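PDB 6V04: uncharacterized conserved protein YndB, AHSA1/START domain from Micromonospora chersina, which is of unknown function but belongs to the START/Bet v1-like superfamily, is involved in dynemicin biosynthesis and may act as a cyclase or aromatase. Local coordinates for residues Gln39-Leu44 and Val56-Gly61. Sequence-based numbering, arbitrary orientation.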
loop_
_atom_site.group_PDB
_atom_site.type_symbol
_atom_site.label_atom_id
_atom_site.label_comp_id
_atom_site.label_asym_id
_atom_site.label_seq_id
_atom_site.Cartn_x
_atom_site.Cartn_y
_atom_site.Cartn_z
ATOM N N GLN A 39 18.192 -1.834 -1.511
ATOM C CA GLN A 39 18.475 -2.776 -2.585
ATOM C C GLN A 39 17.422 -3.864 -2.715
ATOM O O GLN A 39 17.379 -4.535 -3.749
ATOM C CB GLN A 39 19.847 -3.424 -2.383
ATOM C CG GLN A 39 20.985 -2.429 -2.222
ATOM C CD GLN A 39 21.083 -1.472 -3.372
ATOM O OE1 GLN A 39 21.101 -0.252 -3.186
ATOM N NE2 GLN A 39 21.149 -2.014 -4.578
ATOM N N TRP A 40 16.577 -4.079 -1.687
ATOM C CA TRP A 40 15.565 -5.127 -1.751
ATOM C C TRP A 40 14.191 -4.707 -1.253
ATOM O O TRP A 40 13.199 -5.297 -1.696
ATOM C CB TRP A 40 16.032 -6.367 -0.950
ATOM C CG TRP A 40 16.175 -6.105 0.522
ATOM C CD1 TRP A 40 17.262 -5.572 1.154
ATOM C CD2 TRP A 40 15.191 -6.335 1.537
ATOM N NE1 TRP A 40 17.015 -5.462 2.502
ATOM C CE2 TRP A 40 15.748 -5.915 2.761
ATOM C CE3 TRP A 40 13.895 -6.853 1.533
ATOM C CZ2 TRP A 40 15.050 -6.014 3.974
ATOM C CZ3 TRP A 40 13.203 -6.946 2.749
ATOM C CH2 TRP A 40 13.779 -6.506 3.933
ATOM N N PHE A 41 14.083 -3.720 -0.359
ATOM C CA PHE A 41 12.823 -3.377 0.293
ATOM C C PHE A 41 12.291 -2.033 -0.192
ATOM O O PHE A 41 11.254 -1.981 -0.856
ATOM C CB PHE A 41 13.025 -3.378 1.813
ATOM C CG PHE A 41 11.764 -3.125 2.607
ATOM C CD1 PHE A 41 10.675 -3.958 2.480
ATOM C CD2 PHE A 41 11.703 -2.079 3.522
ATOM C CE1 PHE A 41 9.518 -3.735 3.234
ATOM C CE2 PHE A 41 10.556 -1.855 4.275
ATOM C CZ PHE A 41 9.466 -2.672 4.115
ATOM N N GLY A 42 12.957 -0.942 0.154
ATOM C CA GLY A 42 12.467 0.384 -0.168
ATOM C C GLY A 42 13.428 1.405 0.386
ATOM O O GLY A 42 14.441 1.067 1.004
ATOM N N HIS A 43 13.095 2.668 0.165
ATOM C CA HIS A 43 13.951 3.776 0.554
ATOM C C HIS A 43 13.519 4.323 1.911
ATOM O O HIS A 43 12.420 4.869 2.039
ATOM C CB HIS A 43 13.904 4.885 -0.493
ATOM C CG HIS A 43 14.650 6.113 -0.085
ATOM N ND1 HIS A 43 16.009 6.245 -0.258
ATOM C CD2 HIS A 43 14.235 7.242 0.536
ATOM C CE1 HIS A 43 16.399 7.412 0.224
ATOM N NE2 HIS A 43 15.343 8.037 0.710
ATOM N N LEU A 44 14.395 4.199 2.906
ATOM C CA LEU A 44 14.162 4.751 4.233
ATOM C C LEU A 44 14.598 6.208 4.286
ATOM O O LEU A 44 15.709 6.537 3.866
ATOM C CB LEU A 44 14.944 3.966 5.288
ATOM C CG LEU A 44 14.449 2.571 5.637
ATOM C CD1 LEU A 44 15.466 1.816 6.481
ATOM C CD2 LEU A 44 13.141 2.702 6.373
ATOM N N VAL A 56 9.258 4.758 4.842
ATOM C CA VAL A 56 9.790 3.950 3.751
ATOM C C VAL A 56 8.956 4.217 2.512
ATOM O O VAL A 56 7.724 4.268 2.574
ATOM C CB VAL A 56 9.837 2.448 4.085
ATOM C CG1 VAL A 56 8.441 1.866 4.269
ATOM C CG2 VAL A 56 10.592 1.711 2.990
ATOM N N ASP A 57 9.640 4.448 1.398
ATOM C CA ASP A 57 9.023 4.836 0.139
ATOM C C ASP A 57 9.441 3.825 -0.917
ATOM O O ASP A 57 10.626 3.491 -1.009
ATOM C CB ASP A 57 9.481 6.246 -0.236
ATOM C CG ASP A 57 8.678 6.838 -1.349
ATOM O OD1 ASP A 57 8.724 6.280 -2.461
ATOM O OD2 ASP A 57 7.997 7.854 -1.096
ATOM N N PHE A 58 8.480 3.327 -1.697
ATOM C CA PHE A 58 8.775 2.288 -2.675
ATOM C C PHE A 58 9.029 2.841 -4.070
ATOM O O PHE A 58 9.390 2.070 -4.961
ATOM C CB PHE A 58 7.659 1.253 -2.674
ATOM C CG PHE A 58 7.486 0.613 -1.333
ATOM C CD1 PHE A 58 8.449 -0.249 -0.849
ATOM C CD2 PHE A 58 6.423 0.951 -0.528
ATOM C CE1 PHE A 58 8.328 -0.807 0.403
ATOM C CE2 PHE A 58 6.286 0.380 0.732
ATOM C CZ PHE A 58 7.254 -0.485 1.197
ATOM N N GLY A 59 8.898 4.147 -4.263
ATOM C CA GLY A 59 9.277 4.774 -5.507
ATOM C C GLY A 59 8.189 4.816 -6.547
ATOM O O GLY A 59 8.444 5.301 -7.676
ATOM N N ASP A 60 6.987 4.364 -6.201
ATOM C CA ASP A 60 5.869 4.240 -7.124
ATOM C C ASP A 60 4.612 4.926 -6.614
ATOM O O ASP A 60 3.530 4.701 -7.166
ATOM C CB ASP A 60 5.572 2.759 -7.423
ATOM C CG ASP A 60 5.173 1.980 -6.198
ATOM O OD1 ASP A 60 5.140 2.581 -5.113
ATOM O OD2 ASP A 60 4.901 0.778 -6.361
ATOM N N GLY A 61 4.716 5.755 -5.579
ATOM C CA GLY A 61 3.572 6.348 -4.927
ATOM C C GLY A 61 3.255 5.726 -3.586
ATOM O O GLY A 61 2.627 6.387 -2.753
#
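Where helix 34-40 gives way to the edge strand of the seven-stranded sheet of the N-terminal Bet v1-like (helix-grip) domain, H43 pairs with D57 and L44 with V56, forming the short antiparallel hairpin of strands 43-44 and 53-57. H43 and D57 are the hydrogen-bonded pair: H43 N reaches D57 O at 2.9 Å, almost straight at 171°, and D57 N returns to H43 O, more bent at 153°. That same H43 O also takes a CA-H...O contact from V56 CA at 3.3 Å. L44 and V56 form the next, non-hydrogen-bonded pair, where L44 CD2 packs on V56 CB at 4.0 Å.

On the L44/V56 side the aromatics close in. F41 has CG anti to its backbone N (chi1 -176°), and its side chain crosses that of V56 at about a right angle, CE2 lying 3.8 Å from V56 CG2. F58 comes in edge-on, T-shaped against F41, with centroids 5.6 Å apart and F58 CE1 over the centre of the F41 ring. W94 and F129 also meet F41 edge-to-face, tying this loop to strand 90-98 and helix 116-139. G42 fits closely here, its C 3.9 Å from V56 CG2.

At the end of strand 53-57, D57 closes an Asx turn, its OD1 accepting from G59 N, while OD2 forms a salt bridge with R55; G59, at positive phi, carries the chain round. Back at the aromatic pair, F41 O lies in the plane of the F58 ring at its edge, 3.3 Å from F58 CD1.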